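Local coordinates for putative tRNA (Adenine(37)-N6)-methyltransferase (Pseudomonas aeruginosa, PDB 7BTU), which probably methylates threonylcarbamoyladenosine at position 37 of tRNA with S-adenosyl-L-methionine as methyl donor, at residues G55-S60 / E113-G118; R171-H176 / Q182-L187. All coordinates share one frame; numbering follows the deposited sequence.

Interaction 1: residues G55-S60 / E113-G118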
ATOM      1  N   GLY B  55       8.754   2.379 -18.198  1.00 24.12           N
ATOM      2  CA  GLY B  55       7.537   3.089 -17.787  1.00 23.12           C
ATOM      3  C   GLY B  55       7.662   3.830 -16.460  1.00 26.14           C
ATOM      4  O   GLY B  55       6.899   4.785 -16.204  1.00 27.32           O
ATOM      5  N   LEU B  56       8.616   3.442 -15.619  1.00 22.72           N
ATOM      6  CA  LEU B  56       8.849   4.128 -14.350  1.00 18.47           C
ATOM      7  C   LEU B  56       9.348   5.558 -14.515  1.00 19.21           C
ATOM      8  O   LEU B  56       9.296   6.334 -13.551  1.00 23.39           O
ATOM      9  CB  LEU B  56       9.828   3.301 -13.499  1.00 21.97           C
ATOM     10  CG  LEU B  56       9.108   2.112 -12.855  1.00 22.83           C
ATOM     11  CD1 LEU B  56      10.046   1.278 -11.952  1.00 21.69           C
ATOM     12  CD2 LEU B  56       7.806   2.494 -12.090  1.00 23.63           C
ATOM     13  N   GLU B  57       9.749   5.961 -15.721  1.00 20.76           N
ATOM     14  CA  GLU B  57      10.119   7.358 -15.948  1.00 28.20           C
ATOM     15  C   GLU B  57       8.963   8.324 -15.708  1.00 27.18           C
ATOM     16  O   GLU B  57       9.203   9.509 -15.475  1.00 26.00           O
ATOM     17  CB  GLU B  57      10.610   7.562 -17.391  1.00 37.76           C
ATOM     18  CG  GLU B  57      11.723   6.614 -17.876  1.00 46.07           C
ATOM     19  CD  GLU B  57      11.204   5.246 -18.441  1.00 47.44           C
ATOM     20  OE1 GLU B  57      10.015   4.903 -18.217  1.00 38.08           O
ATOM     21  OE2 GLU B  57      12.014   4.512 -19.090  1.00 53.35           O
ATOM     22  N   GLN B  58       7.725   7.870 -15.797  1.00 21.84           N
ATOM     23  CA  GLN B  58       6.552   8.728 -15.640  1.00 29.02           C
ATOM     24  C   GLN B  58       6.011   8.752 -14.199  1.00 24.56           C
ATOM     25  O   GLN B  58       4.959   9.341 -13.931  1.00 23.05           O
ATOM     26  CB  GLN B  58       5.446   8.229 -16.598  1.00 34.79           C
ATOM     27  CG  GLN B  58       5.929   7.909 -18.044  1.00 42.84           C
ATOM     28  CD  GLN B  58       5.034   6.856 -18.794  1.00 50.28           C
ATOM     29  OE1 GLN B  58       3.798   6.908 -18.742  1.00 51.51           O
ATOM     30  NE2 GLN B  58       5.676   5.929 -19.512  1.00 52.07           N
ATOM     31  N   VAL B  59       6.708   8.131 -13.271  1.00 19.44           N
ATOM     32  CA  VAL B  59       6.182   7.829 -11.951  1.00 18.17           C
ATOM     33  C   VAL B  59       7.089   8.477 -10.907  1.00 25.16           C
ATOM     34  O   VAL B  59       8.294   8.215 -10.895  1.00 23.26           O
ATOM     35  CB  VAL B  59       6.125   6.309 -11.740  1.00 23.38           C
ATOM     36  CG1 VAL B  59       5.987   5.970 -10.263  1.00 22.14           C
ATOM     37  CG2 VAL B  59       4.974   5.676 -12.639  1.00 24.15           C
ATOM     38  N   SER B  60       6.511   9.257  -9.989  1.00 17.48           N
ATOM     39  CA  SER B  60       7.381   9.902  -8.997  1.00 17.12           C
ATOM     40  C   SER B  60       7.603   9.035  -7.754  1.00 19.25           C
ATOM     41  O   SER B  60       8.618   9.179  -7.054  1.00 17.85           O
ATOM     42  CB  SER B  60       6.786  11.248  -8.593  1.00 22.38           C
ATOM     43  OG  SER B  60       5.522  11.029  -7.982  1.00 20.56           O
ATOM     44  N   GLU B 113      13.799   8.394  -7.291  1.00 16.17           N
ATOM     45  CA  GLU B 113      14.637   9.448  -7.875  1.00 19.42           C
ATOM     46  C   GLU B 113      15.038   9.100  -9.292  1.00 22.46           C
ATOM     47  O   GLU B 113      15.316   9.994 -10.083  1.00 21.89           O
ATOM     48  CB  GLU B 113      15.900   9.663  -7.039  1.00 23.52           C
ATOM     49  CG  GLU B 113      15.589  10.232  -5.651  1.00 21.74           C
ATOM     50  CD  GLU B 113      15.142  11.729  -5.705  1.00 31.09           C
ATOM     51  OE1 GLU B 113      14.518  12.229  -4.740  1.00 33.28           O
ATOM     52  OE2 GLU B 113      15.402  12.397  -6.728  1.00 39.57           O
ATOM     53  N   GLY B 114      15.125   7.816  -9.605  1.00 19.79           N
ATOM     54  CA  GLY B 114      15.563   7.406 -10.932  1.00 25.06           C
ATOM     55  C   GLY B 114      15.893   5.925 -10.891  1.00 21.08           C
ATOM     56  O   GLY B 114      15.814   5.280  -9.841  1.00 20.54           O
ATOM     57  N   PHE B 115      16.289   5.398 -12.044  1.00 19.20           N
ATOM     58  CA  PHE B 115      16.582   3.979 -12.063  1.00 19.72           C
ATOM     59  C   PHE B 115      17.494   3.655 -13.234  1.00 24.34           C
ATOM     60  O   PHE B 115      17.643   4.441 -14.174  1.00 25.31           O
ATOM     61  CB  PHE B 115      15.293   3.162 -12.168  1.00 19.36           C
ATOM     62  CG  PHE B 115      14.505   3.413 -13.421  1.00 23.84           C
ATOM     63  CD1 PHE B 115      13.545   4.423 -13.454  1.00 27.78           C
ATOM     64  CD2 PHE B 115      14.702   2.632 -14.564  1.00 26.07           C
ATOM     65  CE1 PHE B 115      12.803   4.680 -14.608  1.00 28.70           C
ATOM     66  CE2 PHE B 115      13.929   2.860 -15.718  1.00 28.21           C
ATOM     67  CZ  PHE B 115      12.975   3.880 -15.728  1.00 26.79           C
ATOM     68  N   GLU B 116      18.084   2.465 -13.163  1.00 23.43           N
ATOM     69  CA  GLU B 116      18.820   1.887 -14.273  1.00 24.95           C
ATOM     70  C   GLU B 116      18.614   0.387 -14.154  1.00 25.66           C
ATOM     71  O   GLU B 116      17.962  -0.078 -13.215  1.00 24.49           O
ATOM     72  CB  GLU B 116      20.314   2.263 -14.233  1.00 27.63           C
ATOM     73  CG  GLU B 116      21.048   1.647 -12.994  1.00 29.62           C
ATOM     74  CD  GLU B 116      22.529   2.034 -12.943  1.00 34.29           C
ATOM     75  OE1 GLU B 116      22.951   2.841 -13.778  1.00 32.29           O
ATOM     76  OE2 GLU B 116      23.253   1.576 -12.045  1.00 36.52           O
ATOM     77  N   ALA B 117      19.141  -0.375 -15.114  1.00 26.12           N
ATOM     78  CA  ALA B 117      19.049  -1.834 -15.006  1.00 25.57           C
ATOM     79  C   ALA B 117      19.526  -2.316 -13.640  1.00 26.02           C
ATOM     80  O   ALA B 117      20.643  -2.012 -13.222  1.00 27.05           O
ATOM     81  CB  ALA B 117      19.889  -2.485 -16.108  1.00 30.90           C
ATOM     82  N   GLY B 118      18.670  -3.020 -12.919  1.00 25.58           N
ATOM     83  CA  GLY B 118      19.088  -3.621 -11.676  1.00 25.19           C
ATOM     84  C   GLY B 118      19.117  -2.700 -10.467  1.00 21.53           C
ATOM     85  O   GLY B 118      19.478  -3.157  -9.376  1.00 20.74           O
TER

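Interaction 2: residues R171-H176 / Q182-L187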
ATOM      1  N   ARG B 171      31.608  20.495  10.527  1.00 21.48           N
ATOM      2  CA  ARG B 171      32.766  20.047   9.765  1.00 20.77           C
ATOM      3  C   ARG B 171      32.722  18.538   9.543  1.00 28.37           C
ATOM      4  O   ARG B 171      32.982  18.057   8.432  1.00 23.57           O
ATOM      5  CB  ARG B 171      34.075  20.427  10.481  1.00 24.22           C
ATOM      6  CG  ARG B 171      35.318  19.807   9.837  1.00 38.14           C
ATOM      7  CD  ARG B 171      36.626  20.159  10.584  1.00 46.86           C
ATOM      8  NE  ARG B 171      36.628  19.697  11.981  1.00 55.90           N
ATOM      9  CZ  ARG B 171      36.852  18.434  12.362  1.00 62.35           C
ATOM     10  NH1 ARG B 171      37.086  17.488  11.458  1.00 62.55           N
ATOM     11  NH2 ARG B 171      36.840  18.110  13.656  1.00 65.59           N
ATOM     12  N   GLN B 172      32.474  17.766  10.610  1.00 19.38           N
ATOM     13  CA  GLN B 172      32.483  16.305  10.451  1.00 19.99           C
ATOM     14  C   GLN B 172      31.387  15.830   9.507  1.00 21.98           C
ATOM     15  O   GLN B 172      31.605  14.900   8.712  1.00 20.96           O
ATOM     16  CB  GLN B 172      32.375  15.590  11.814  1.00 19.89           C
ATOM     17  CG  GLN B 172      33.616  15.817  12.699  1.00 23.47           C
ATOM     18  CD  GLN B 172      33.322  15.569  14.164  1.00 32.24           C
ATOM     19  OE1 GLN B 172      32.163  15.723  14.614  1.00 23.47           O
ATOM     20  NE2 GLN B 172      34.360  15.294  14.930  1.00 37.55           N
ATOM     21  N   ALA B 173      30.181  16.397   9.615  1.00 21.65           N
ATOM     22  CA  ALA B 173      29.120  16.023   8.676  1.00 20.38           C
ATOM     23  C   ALA B 173      29.539  16.305   7.240  1.00 21.30           C
ATOM     24  O   ALA B 173      29.225  15.514   6.326  1.00 19.52           O
ATOM     25  CB  ALA B 173      27.810  16.764   8.988  1.00 16.60           C
ATOM     26  N   HIS B 174      30.209  17.452   7.009  1.00 17.54           N
ATOM     27  CA  HIS B 174      30.662  17.791   5.658  1.00 18.58           C
ATOM     28  C   HIS B 174      31.648  16.744   5.153  1.00 24.45           C
ATOM     29  O   HIS B 174      31.477  16.181   4.061  1.00 23.28           O
ATOM     30  CB  HIS B 174      31.309  19.170   5.637  1.00 20.96           C
ATOM     31  CG  HIS B 174      31.769  19.577   4.277  1.00 24.85           C
ATOM     32  ND1 HIS B 174      33.061  19.371   3.831  1.00 31.17           N
ATOM     33  CD2 HIS B 174      31.090  20.113   3.240  1.00 24.17           C
ATOM     34  CE1 HIS B 174      33.170  19.807   2.586  1.00 30.44           C
ATOM     35  NE2 HIS B 174      31.982  20.239   2.199  1.00 30.25           N
ATOM     36  N   GLU B 175      32.682  16.452   5.965  1.00 22.05           N
ATOM     37  CA  GLU B 175      33.734  15.508   5.569  1.00 24.15           C
ATOM     38  C   GLU B 175      33.150  14.120   5.282  1.00 22.64           C
ATOM     39  O   GLU B 175      33.542  13.437   4.329  1.00 21.30           O
ATOM     40  CB  GLU B 175      34.776  15.388   6.695  1.00 25.60           C
ATOM     41  CG  GLU B 175      35.676  16.646   6.854  1.00 31.26           C
ATOM     42  CD  GLU B 175      36.412  16.686   8.201  1.00 43.41           C
ATOM     43  OE1 GLU B 175      36.134  15.822   9.074  1.00 47.13           O
ATOM     44  OE2 GLU B 175      37.251  17.587   8.392  1.00 46.60           O
ATOM     45  N   HIS B 176      32.243  13.667   6.124  1.00 20.28           N
ATOM     46  CA  HIS B 176      31.737  12.334   5.880  1.00 20.20           C
ATOM     47  C   HIS B 176      30.781  12.319   4.696  1.00 20.89           C
ATOM     48  O   HIS B 176      30.696  11.306   3.979  1.00 23.19           O
ATOM     49  CB  HIS B 176      31.098  11.811   7.171  1.00 20.46           C
ATOM     50  CG  HIS B 176      32.112  11.367   8.180  1.00 19.56           C
ATOM     51  ND1 HIS B 176      32.866  10.220   8.030  1.00 21.60           N
ATOM     52  CD2 HIS B 176      32.513  11.928   9.342  1.00 20.66           C
ATOM     53  CE1 HIS B 176      33.670  10.075   9.067  1.00 25.21           C
ATOM     54  NE2 HIS B 176      33.484  11.110   9.876  1.00 24.37           N
ATOM     55  N   GLN B 182      26.881  11.489   0.050  1.00 20.13           N
ATOM     56  CA  GLN B 182      25.513  11.509   0.575  1.00 21.78           C
ATOM     57  C   GLN B 182      25.287  12.841   1.261  1.00 20.45           C
ATOM     58  O   GLN B 182      26.247  13.438   1.768  1.00 22.28           O
ATOM     59  CB  GLN B 182      25.241  10.368   1.593  1.00 18.61           C
ATOM     60  CG  GLN B 182      25.211   8.948   0.977  1.00 19.51           C
ATOM     61  CD  GLN B 182      23.987   8.797   0.087  1.00 23.12           C
ATOM     62  OE1 GLN B 182      22.988   9.517   0.271  1.00 23.93           O
ATOM     63  NE2 GLN B 182      24.023   7.852  -0.816  1.00 25.12           N
ATOM     64  N   PRO B 183      24.032  13.350   1.288  1.00 21.42           N
ATOM     65  CA  PRO B 183      23.774  14.645   2.002  1.00 21.83           C
ATOM     66  C   PRO B 183      23.668  14.452   3.511  1.00 21.57           C
ATOM     67  O   PRO B 183      22.578  14.526   4.105  1.00 17.64           O
ATOM     68  CB  PRO B 183      22.453  15.114   1.389  1.00 23.20           C
ATOM     69  CG  PRO B 183      21.727  13.793   1.084  1.00 24.87           C
ATOM     70  CD  PRO B 183      22.843  12.863   0.557  1.00 25.32           C
ATOM     71  N   VAL B 184      24.819  14.196   4.142  1.00 16.12           N
ATOM     72  CA  VAL B 184      24.830  13.738   5.534  1.00 18.43           C
ATOM     73  C   VAL B 184      24.279  14.809   6.464  1.00 17.02           C
ATOM     74  O   VAL B 184      23.533  14.512   7.410  1.00 15.21           O
ATOM     75  CB  VAL B 184      26.245  13.283   5.953  1.00 20.49           C
ATOM     76  CG1 VAL B 184      26.363  13.136   7.534  1.00 18.74           C
ATOM     77  CG2 VAL B 184      26.593  11.954   5.285  1.00 19.03           C
ATOM     78  N   ALA B 185      24.692  16.060   6.267  1.00 20.77           N
ATOM     79  CA  ALA B 185      24.233  17.112   7.177  1.00 20.91           C
ATOM     80  C   ALA B 185      22.720  17.253   7.104  1.00 23.50           C
ATOM     81  O   ALA B 185      22.041  17.362   8.137  1.00 17.92           O
ATOM     82  CB  ALA B 185      24.898  18.442   6.839  1.00 19.64           C
ATOM     83  N   GLU B 186      22.167  17.229   5.874  1.00 18.45           N
ATOM     84  CA  GLU B 186      20.729  17.370   5.712  1.00 18.40           C
ATOM     85  C   GLU B 186      20.008  16.168   6.285  1.00 14.64           C
ATOM     86  O   GLU B 186      18.966  16.313   6.934  1.00 18.74           O
ATOM     87  CB  GLU B 186      20.355  17.509   4.233  1.00 19.21           C
ATOM     88  CG  GLU B 186      20.719  18.912   3.737  1.00 30.87           C
ATOM     89  CD  GLU B 186      20.327  19.083   2.285  1.00 48.33           C
ATOM     90  OE1 GLU B 186      21.134  18.692   1.423  1.00 58.97           O
ATOM     91  OE2 GLU B 186      19.213  19.581   2.012  1.00 56.90           O
ATOM     92  N   LEU B 187      20.563  14.986   6.072  1.00 14.01           N
ATOM     93  CA  LEU B 187      19.927  13.792   6.637  1.00 15.23           C
ATOM     94  C   LEU B 187      19.879  13.901   8.147  1.00 15.91           C
ATOM     95  O   LEU B 187      18.847  13.597   8.773  1.00 16.65           O
ATOM     96  CB  LEU B 187      20.698  12.545   6.234  1.00 14.03           C
ATOM     97  CG  LEU B 187      20.260  11.229   6.904  1.00 19.38           C
ATOM     98  CD1 LEU B 187      18.840  10.841   6.577  1.00 16.27           C
ATOM     99  CD2 LEU B 187      21.228  10.131   6.448  1.00 23.40           C
TER
HETATM  100  O   HOH W   1      26.838  16.897   4.344  1.00 24.77           O

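Interaction 1: residues G55-S60 / E113-G118
Phe115 has its CG between the backbone N and the carbonyl carbon (chi1 62°), which sends the ring off strand 105-116 toward residues 55-60, while a bend at chi2 of Glu57 folds the carboxylate back beside that ring. The far end of the ring does the touching. Phe115 CE1 lies 3.5 Å from Leu56 CB, an apolar contact, and equally 3.5 Å from the backbone N of Glu57, which comes up at the ring edge near the ring plane. Glu57 CD sits in the plane at the edge, 3.5 Å from Phe115 CZ, with the carboxylate turned 68° against the ring. Such an approach sets a negative group against the weakly positive C-H rim of the ring, which is probably favourable. The backbone N of Gly55 helps hold the carboxylate, donating to Glu57 OE1 at 2.8 Å on the syn side but with a bent angle of 130°. No hydrogen bond joins the two segments. The 3-10 turn at 56-58 leads into barrel strand 61-67, next to strand 105-116, which carries a classic beta bulge where Glu113 and Gly114 face Trp121; Phe115 packs on Leu120 of strand 119-123, and Leu56 on Phe94 of the second subunit.

Interaction 2: residues R171-H176 / Q182-L187
Val184 and Ala173 carry most of this contact between two consecutive helices of the TrmO C-terminal domain, packed at their junction: helix 167-180 ends, the chain turns a corner within a few residues, and helix 184-193 sets off in a new direction with its first turn against helix 167-180. With only methyls between them, the backbones come close: Ala173 CA and Ala185 CA are 5.2 Å apart, and the two methyls, Ala173 CB and Ala185 CB, meet at 4.0 Å. Val184, one residue earlier, points its side chain more directly at residues 171-176. With CG1 anti to the backbone N (chi1 166°), Val184 presents CG1 to Ala173 CB at 4.2 Å. Its other branch serves the C-terminal end of 171-176, where Val184 CG2 lies 4.2 Å from His176 C. Ala173 O is 3.7 Å from Val184 CB, so the valine packs on backbone as well as on a methyl. Pro183, the residue just before, takes the N-cap position and is the centre of an inverse gamma turn. The helix pair packs on the mixed sheet of the C-terminal domain: Trp165 of strand 162-165 touches both alanines, and Leu216 of strand 216-222 touches Val184 and His176. No direct hydrogen bond crosses between the segments, but a water links them, accepting from Ala185 N at 3.0 Å and giving a weak bond to Ala173 O at 3.4 Å.

How the interactions relate
Interactions 1 and 2 fall in different regions of the chain, the first in the N-terminal TrmO barrel and the second in the C-terminal TrmO domain. They follow one another in series, with centres 27 Å apart and nearest atoms about 9 Å apart, and they do not touch. Neither has a direct hydrogen bond across it, but the partners differ: a ring met by a leucine and a glutamate in 55-60/113-118, alanine and valine side chains between helices in 171-176/182-187. The second subunit packs against the first contact, whereas no other chain of the assembly reaches the second. Residues 182-187 also touch the barrel, through Gln182 and Pro183 on Arg38 of strand 38-43.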